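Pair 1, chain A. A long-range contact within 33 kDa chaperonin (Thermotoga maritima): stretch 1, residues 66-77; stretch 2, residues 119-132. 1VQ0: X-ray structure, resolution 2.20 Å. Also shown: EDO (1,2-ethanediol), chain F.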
# COMPACT_ATOMS: atom_id res chain seq x y z
N LEU A 66 12.54 11.61 -8.25
CA LEU A 66 11.53 10.81 -8.98
C LEU A 66 12.07 10.19 -10.29
O LEU A 66 13.03 10.69 -10.87
CB LEU A 66 10.28 11.65 -9.23
CG LEU A 66 9.76 12.34 -7.99
CD1 LEU A 66 8.50 13.20 -8.31
CD2 LEU A 66 9.46 11.29 -6.90
N ALA A 67 11.46 9.07 -10.73
CA ALA A 67 11.77 8.54 -12.04
C ALA A 67 11.25 9.47 -13.14
O ALA A 67 10.59 10.44 -12.87
CB ALA A 67 11.19 7.15 -12.18
N GLU A 68 11.58 9.20 -14.40
CA GLU A 68 11.15 10.06 -15.53
C GLU A 68 9.64 9.92 -15.71
O GLU A 68 9.13 8.83 -15.79
CB GLU A 68 11.87 9.60 -16.81
CG GLU A 68 11.59 10.49 -18.05
CD GLU A 68 11.99 9.86 -19.40
OE1 GLU A 68 12.33 8.63 -19.47
OE2 GLU A 68 11.95 10.60 -20.42
N LYS A 69 8.91 11.02 -15.78
CA LYS A 69 7.44 10.97 -15.92
C LYS A 69 6.72 10.38 -14.70
O LYS A 69 5.56 9.99 -14.79
CB LYS A 69 7.02 10.24 -17.20
CG LYS A 69 7.45 10.99 -18.50
CD LYS A 69 7.29 10.11 -19.73
CE LYS A 69 7.84 10.86 -20.96
NZ LYS A 69 7.69 10.11 -22.24
N GLU A 70 7.37 10.35 -13.54
CA GLU A 70 6.64 9.91 -12.35
C GLU A 70 5.69 10.96 -11.80
O GLU A 70 6.02 12.15 -11.75
CB GLU A 70 7.63 9.48 -11.27
CG GLU A 70 6.93 9.03 -9.98
CD GLU A 70 7.91 8.41 -8.99
OE1 GLU A 70 9.06 8.24 -9.35
OE2 GLU A 70 7.53 8.15 -7.84
N ARG A 71 4.50 10.54 -11.39
CA ARG A 71 3.74 11.28 -10.38
C ARG A 71 3.81 10.56 -9.03
O ARG A 71 3.50 9.38 -8.93
CB ARG A 71 2.25 11.40 -10.76
CG ARG A 71 2.00 12.14 -12.01
CD ARG A 71 0.59 12.04 -12.47
NE ARG A 71 0.42 12.89 -13.64
CZ ARG A 71 -0.75 13.16 -14.20
NH1 ARG A 71 -1.85 12.61 -13.70
NH2 ARG A 71 -0.81 13.97 -15.25
N TRP A 72 4.18 11.32 -8.00
CA TRP A 72 4.37 10.87 -6.64
C TRP A 72 3.32 11.54 -5.81
O TRP A 72 3.26 12.75 -5.80
CB TRP A 72 5.73 11.31 -6.21
CG TRP A 72 6.24 10.80 -4.96
CD1 TRP A 72 7.10 9.74 -4.80
CD2 TRP A 72 5.96 11.30 -3.64
NE1 TRP A 72 7.38 9.56 -3.47
CE2 TRP A 72 6.68 10.50 -2.73
CE3 TRP A 72 5.22 12.39 -3.14
CZ2 TRP A 72 6.69 10.77 -1.36
CZ3 TRP A 72 5.20 12.61 -1.80
CH2 TRP A 72 5.96 11.83 -0.92
N THR A 73 2.45 10.77 -5.13
CA THR A 73 1.33 11.33 -4.36
C THR A 73 1.39 10.93 -2.88
O THR A 73 1.41 9.72 -2.53
CB THR A 73 0.00 10.85 -4.92
OG1 THR A 73 -0.10 11.13 -6.32
CG2 THR A 73 -1.19 11.56 -4.26
N LEU A 74 1.35 11.94 -2.01
CA LEU A 74 1.17 11.76 -0.56
C LEU A 74 -0.30 11.90 -0.23
O LEU A 74 -0.88 12.92 -0.46
CB LEU A 74 1.91 12.82 0.18
CG LEU A 74 1.82 13.05 1.66
CD1 LEU A 74 2.37 11.71 2.22
CD2 LEU A 74 2.72 14.20 1.98
N ASP A 75 -0.86 10.84 0.32
CA ASP A 75 -2.25 10.77 0.72
C ASP A 75 -2.33 10.38 2.23
O ASP A 75 -2.10 9.25 2.63
CB ASP A 75 -2.94 9.72 -0.15
CG ASP A 75 -4.36 9.52 0.23
OD1 ASP A 75 -4.91 10.38 0.89
OD2 ASP A 75 -5.01 8.51 -0.10
N ILE A 76 -2.55 11.39 3.05
CA ILE A 76 -2.78 11.26 4.47
C ILE A 76 -4.31 11.29 4.77
O ILE A 76 -5.03 12.17 4.39
CB ILE A 76 -2.06 12.33 5.22
CG1 ILE A 76 -0.54 12.15 5.04
CG2 ILE A 76 -2.42 12.28 6.70
CD1 ILE A 76 0.21 13.34 5.46
N GLU A 77 -4.77 10.23 5.39
CA GLU A 77 -6.18 10.12 5.71
C GLU A 77 -6.37 9.82 7.21
O GLU A 77 -5.72 8.96 7.78
CB GLU A 77 -6.79 9.03 4.85
CG GLU A 77 -8.31 9.02 4.94
CD GLU A 77 -8.94 8.06 3.93
OE1 GLU A 77 -8.22 7.29 3.28
OE2 GLU A 77 -10.15 8.09 3.78
N ALA A 119 -5.82 18.47 13.38
CA ALA A 119 -6.63 18.54 12.16
C ALA A 119 -6.71 17.16 11.50
O ALA A 119 -7.73 16.78 10.97
CB ALA A 119 -6.06 19.53 11.20
N ILE A 120 -5.58 16.43 11.50
CA ILE A 120 -5.52 15.12 10.83
C ILE A 120 -6.10 13.99 11.68
O ILE A 120 -6.79 13.07 11.19
CB ILE A 120 -4.07 14.82 10.42
CG1 ILE A 120 -3.65 15.78 9.29
CG2 ILE A 120 -3.87 13.30 10.06
CD1 ILE A 120 -2.16 15.78 9.02
N GLY A 121 -5.81 14.03 12.96
CA GLY A 121 -6.26 12.98 13.86
C GLY A 121 -5.54 11.67 13.64
O GLY A 121 -4.41 11.63 13.11
N GLN A 122 -6.20 10.61 14.03
CA GLN A 122 -5.73 9.23 13.97
C GLN A 122 -5.91 8.75 12.56
O GLN A 122 -7.00 8.86 12.01
CB GLN A 122 -6.59 8.30 14.85
CG GLN A 122 -6.54 8.53 16.33
CD GLN A 122 -5.16 8.79 16.78
OE1 GLN A 122 -4.33 7.87 16.79
NE2 GLN A 122 -4.87 10.05 17.10
N GLY A 123 -4.87 8.15 12.01
CA GLY A 123 -4.94 7.68 10.66
C GLY A 123 -3.63 7.20 10.06
O GLY A 123 -2.75 6.72 10.77
N VAL A 124 -3.55 7.29 8.74
CA VAL A 124 -2.51 6.60 7.96
C VAL A 124 -1.90 7.55 6.91
O VAL A 124 -2.48 8.55 6.50
CB VAL A 124 -3.09 5.31 7.21
CG1 VAL A 124 -3.75 4.43 8.14
CG2 VAL A 124 -4.07 5.65 6.09
N LEU A 125 -0.70 7.19 6.47
CA LEU A 125 -0.06 7.86 5.37
C LEU A 125 0.23 6.86 4.24
O LEU A 125 0.74 5.81 4.48
CB LEU A 125 1.21 8.52 5.87
CG LEU A 125 2.13 9.23 4.88
CD1 LEU A 125 3.09 10.16 5.65
CD2 LEU A 125 2.93 8.26 4.12
N ARG A 126 -0.18 7.25 3.04
CA ARG A 126 0.01 6.55 1.77
C ARG A 126 0.91 7.34 0.84
O ARG A 126 0.79 8.53 0.76
CB ARG A 126 -1.33 6.32 1.04
CG ARG A 126 -2.07 5.23 1.60
CD ARG A 126 -3.35 4.81 0.91
NE ARG A 126 -4.34 5.82 1.10
CZ ARG A 126 -5.27 5.85 2.02
NH1 ARG A 126 -5.42 4.89 2.88
NH2 ARG A 126 -6.10 6.87 2.04
N VAL A 127 1.79 6.62 0.15
CA VAL A 127 2.57 7.14 -0.98
C VAL A 127 2.30 6.28 -2.21
O VAL A 127 2.52 5.05 -2.20
CB VAL A 127 4.04 7.28 -0.65
CG1 VAL A 127 4.88 7.70 -1.90
CG2 VAL A 127 4.18 8.29 0.50
N VAL A 128 1.79 6.96 -3.23
CA VAL A 128 1.49 6.38 -4.57
C VAL A 128 2.59 6.80 -5.53
O VAL A 128 2.88 7.98 -5.68
CB VAL A 128 0.15 6.86 -5.09
CG1 VAL A 128 -0.25 6.18 -6.33
CG2 VAL A 128 -0.91 6.61 -4.00
N ARG A 129 3.23 5.81 -6.13
CA ARG A 129 4.26 6.04 -7.12
C ARG A 129 3.76 5.58 -8.48
O ARG A 129 3.62 4.40 -8.76
CB ARG A 129 5.50 5.31 -6.73
CG ARG A 129 6.26 5.98 -5.61
CD ARG A 129 7.56 6.54 -6.19
NE ARG A 129 8.65 5.71 -5.88
CZ ARG A 129 9.85 5.70 -6.43
NH1 ARG A 129 10.27 6.40 -7.46
NH2 ARG A 129 10.68 4.86 -5.93
N ASP A 130 3.46 6.54 -9.31
CA ASP A 130 2.87 6.27 -10.61
C ASP A 130 3.99 6.47 -11.69
O ASP A 130 4.35 7.58 -12.06
CB ASP A 130 1.70 7.24 -10.76
CG ASP A 130 1.03 7.11 -12.06
OD1 ASP A 130 1.40 6.19 -12.83
OD2 ASP A 130 0.16 7.93 -12.40
N LEU A 131 4.56 5.35 -12.11
CA LEU A 131 5.80 5.31 -12.89
C LEU A 131 5.56 4.72 -14.28
O LEU A 131 6.43 4.08 -14.82
CB LEU A 131 6.83 4.41 -12.17
CG LEU A 131 7.32 4.92 -10.81
CD1 LEU A 131 7.80 3.79 -9.95
CD2 LEU A 131 8.42 5.85 -11.07
N GLY A 132 4.37 4.89 -14.84
CA GLY A 132 4.09 4.33 -16.17
C GLY A 132 3.91 2.82 -16.29
O GLY A 132 4.05 2.25 -17.40
C1 EDO F . 10.41 8.67 -3.87
O1 EDO F . 9.74 7.82 -2.97
C2 EDO F . 11.81 8.25 -4.33
O2 EDO F . 12.75 7.98 -3.26

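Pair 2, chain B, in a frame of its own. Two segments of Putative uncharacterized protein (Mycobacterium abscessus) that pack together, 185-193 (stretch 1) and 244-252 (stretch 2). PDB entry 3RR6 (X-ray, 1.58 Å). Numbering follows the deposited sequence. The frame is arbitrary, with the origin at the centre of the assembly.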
# COMPACT_ATOMS: atom_id res chain seq x y z
N ALA B 185 2.18 -1.70 14.87
CA ALA B 185 2.92 -0.80 15.76
C ALA B 185 4.44 -0.83 15.57
O ALA B 185 5.09 0.20 15.78
CB ALA B 185 2.56 -1.10 17.22
N ASP B 186 5.01 -1.98 15.21
CA ASP B 186 6.48 -2.11 15.12
C ASP B 186 6.94 -3.18 14.13
O ASP B 186 7.50 -4.21 14.51
CB ASP B 186 7.06 -2.39 16.52
CG ASP B 186 8.58 -2.36 16.54
OD1 ASP B 186 9.18 -1.67 15.68
OD2 ASP B 186 9.18 -3.03 17.41
N LEU B 187 6.73 -2.91 12.85
CA LEU B 187 7.10 -3.83 11.78
C LEU B 187 8.25 -3.27 10.96
O LEU B 187 8.25 -2.09 10.65
CB LEU B 187 5.90 -4.00 10.84
CG LEU B 187 4.60 -4.52 11.46
CD1 LEU B 187 3.47 -4.52 10.43
CD2 LEU B 187 4.81 -5.90 12.08
N GLU B 188 9.21 -4.12 10.58
CA GLU B 188 10.24 -3.69 9.63
C GLU B 188 9.66 -3.48 8.25
O GLU B 188 8.82 -4.27 7.78
CB GLU B 188 11.40 -4.70 9.51
CG GLU B 188 12.56 -4.13 8.68
CD GLU B 188 13.66 -5.13 8.35
OE1 GLU B 188 14.66 -5.14 9.08
OE2 GLU B 188 13.54 -5.86 7.33
N ILE B 189 10.10 -2.40 7.60
CA ILE B 189 9.77 -2.12 6.21
C ILE B 189 11.07 -1.90 5.46
O ILE B 189 11.95 -1.18 5.95
CB ILE B 189 8.80 -0.90 6.08
CG1 ILE B 189 8.53 -0.58 4.61
CG2 ILE B 189 9.34 0.33 6.82
CD1 ILE B 189 7.35 0.36 4.42
N ARG B 190 11.23 -2.53 4.30
CA ARG B 190 12.44 -2.31 3.52
C ARG B 190 12.17 -2.32 2.02
O ARG B 190 11.27 -3.02 1.55
CB ARG B 190 13.53 -3.32 3.91
CG ARG B 190 13.53 -4.61 3.17
CD ARG B 190 14.84 -5.37 3.41
NE ARG B 190 14.75 -6.66 2.74
CZ ARG B 190 14.13 -7.73 3.23
NH1 ARG B 190 13.57 -7.72 4.43
NH2 ARG B 190 14.11 -8.84 2.51
N THR B 191 12.94 -1.53 1.29
CA THR B 191 12.80 -1.45 -0.17
C THR B 191 14.12 -1.84 -0.80
O THR B 191 15.18 -1.36 -0.36
CB THR B 191 12.46 -0.02 -0.61
OG1 THR B 191 11.25 0.38 0.03
CG2 THR B 191 12.29 0.05 -2.13
N GLU B 192 14.05 -2.72 -1.80
CA GLU B 192 15.23 -3.15 -2.55
C GLU B 192 15.08 -2.84 -4.03
O GLU B 192 13.99 -2.97 -4.59
CB GLU B 192 15.49 -4.66 -2.36
CG GLU B 192 15.77 -5.09 -0.95
CD GLU B 192 16.05 -6.58 -0.81
OE1 GLU B 192 16.11 -7.29 -1.84
OE2 GLU B 192 16.24 -7.04 0.34
N VAL B 193 16.17 -2.42 -4.66
CA VAL B 193 16.22 -2.27 -6.11
C VAL B 193 17.34 -3.18 -6.60
O VAL B 193 18.50 -3.02 -6.20
CB VAL B 193 16.48 -0.81 -6.53
CG1 VAL B 193 16.66 -0.70 -8.05
CG2 VAL B 193 15.35 0.09 -6.05
N ASP B 244 14.98 -2.18 -14.03
CA ASP B 244 15.08 -2.45 -12.59
C ASP B 244 13.95 -3.37 -12.13
O ASP B 244 12.93 -3.50 -12.79
CB ASP B 244 14.96 -1.17 -11.76
CG ASP B 244 16.20 -0.30 -11.78
OD1 ASP B 244 17.27 -0.73 -12.27
OD2 ASP B 244 16.10 0.84 -11.28
N THR B 245 14.17 -4.03 -10.99
CA THR B 245 13.09 -4.64 -10.21
C THR B 245 13.12 -3.99 -8.84
O THR B 245 14.18 -3.90 -8.23
CB THR B 245 13.24 -6.16 -10.08
OG1 THR B 245 13.07 -6.76 -11.38
CG2 THR B 245 12.18 -6.74 -9.14
N VAL B 246 11.96 -3.52 -8.39
CA VAL B 246 11.85 -2.88 -7.09
C VAL B 246 10.90 -3.68 -6.22
O VAL B 246 9.80 -4.04 -6.66
CB VAL B 246 11.43 -1.39 -7.20
CG1 VAL B 246 10.14 -1.21 -7.97
CG2 VAL B 246 11.33 -0.73 -5.81
N SER B 247 11.33 -3.99 -5.00
CA SER B 247 10.50 -4.73 -4.08
C SER B 247 10.42 -4.03 -2.74
O SER B 247 11.36 -3.35 -2.32
CB SER B 247 11.03 -6.15 -3.90
OG SER B 247 12.23 -6.17 -3.17
N VAL B 248 9.28 -4.18 -2.09
CA VAL B 248 9.04 -3.64 -0.77
C VAL B 248 8.60 -4.80 0.10
O VAL B 248 7.67 -5.52 -0.25
CB VAL B 248 7.96 -2.54 -0.79
CG1 VAL B 248 7.80 -1.92 0.59
CG2 VAL B 248 8.29 -1.44 -1.83
N THR B 249 9.28 -4.98 1.22
CA THR B 249 9.01 -6.09 2.13
C THR B 249 8.59 -5.52 3.49
O THR B 249 9.23 -4.62 4.03
CB THR B 249 10.25 -7.01 2.27
OG1 THR B 249 10.60 -7.54 0.98
CG2 THR B 249 9.98 -8.14 3.26
N ILE B 250 7.48 -6.02 4.02
CA ILE B 250 7.04 -5.62 5.36
C ILE B 250 6.88 -6.86 6.23
O ILE B 250 6.21 -7.83 5.86
CB ILE B 250 5.72 -4.80 5.33
CG1 ILE B 250 5.94 -3.51 4.53
CG2 ILE B 250 5.26 -4.46 6.76
CD1 ILE B 250 4.73 -2.57 4.48
N GLU B 251 7.52 -6.81 7.39
CA GLU B 251 7.44 -7.84 8.41
C GLU B 251 5.98 -8.20 8.70
O GLU B 251 5.15 -7.31 8.93
CB GLU B 251 8.12 -7.33 9.69
CG GLU B 251 8.14 -8.32 10.83
CD GLU B 251 8.82 -7.77 12.07
OE1 GLU B 251 9.31 -6.62 12.05
OE2 GLU B 251 8.89 -8.52 13.08
N GLY B 252 5.68 -9.50 8.65
CA GLY B 252 4.33 -9.99 8.93
C GLY B 252 3.37 -9.95 7.76
O GLY B 252 2.23 -10.42 7.88
O HOH W 1 11.11 -6.10 6.12
O HOH W 2 14.16 -7.98 -4.19

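The sharpest difference is where the charged side chains find their partners. In pair 1 the salt bridges cross from one stretch to the other. In pair 2 they run along a single strand.

In pair 1, Arg A126 reaches across to two acids. Its NH2 lies 2.9 Å from Asp A75 OD2 and a very short 2.5 Å from Glu A77 OE1. Its NE also donates to Asp A75 OD2, at 3.0 Å. Both acids meet the guanidinium at its edge, where its N-H groups point. In pair 2 the position of Arg A126 is taken by Ser B247, and that of Asp A75 by Glu B192. The arginine now sits at Arg B190, which matches Thr A73. Its NE binds Glu B192 OE2 at 2.9 Å, and its NH1 makes a weak bond to Glu B188 OE2 at 3.4 Å. Across the strands, one face of this guanidinium covers Thr B249 CB. Water 2 links the matched pair Glu B192 and Ser B247: it donates to Glu B192 OE1 at 3.1 Å and hydrogen-bonds Ser B247 OG at 2.8 Å.

The backbone beneath is the same. Each pair is two antiparallel strands, with 166° between their directions. The 14 central residues superpose with an RMSD of 0.5 Å. Thr A73 with Val A128 corresponds to Arg B190 with Thr B249; both are hydrogen-bonded pairs. Thr A73 N to Val A128 O is 2.9 Å, as is Arg B190 N to Thr B249 O.

The other face is mainly apolar in both. Leu A74 and Val A127 match Thr B191 and Val B248. Leu A74 CD1 packs 3.6 Å from Leu A125 CG. Thr B191 is shorter, and its CG2 lies 3.9 Å from Val B246 CG2. Trp A72 and Arg A129 match Ile B189 and Ile B250. The two isoleucines meet simply, CG1 to CG1 at 3.9 Å. The tryptophan instead packs its CE2 against Val A127 CG1 at 3.4 Å, while its NE1 donates to O1 of the ethanediol at 3.0 Å. Arg A129 NH1 forms a salt bridge with Glu A70 OE1 at 2.9 Å. Glu A70 matches Leu B187, whose CD1 has an apolar contact with Ile B250 CG2 at 4.1 Å.

Asp A130 and Glu B251 also match. Arg A71 N donates to the backbone Asp A130 O at 3.0 Å. Glu B188 N instead donates to the side-chain Glu B251 OE1 at 2.9 Å.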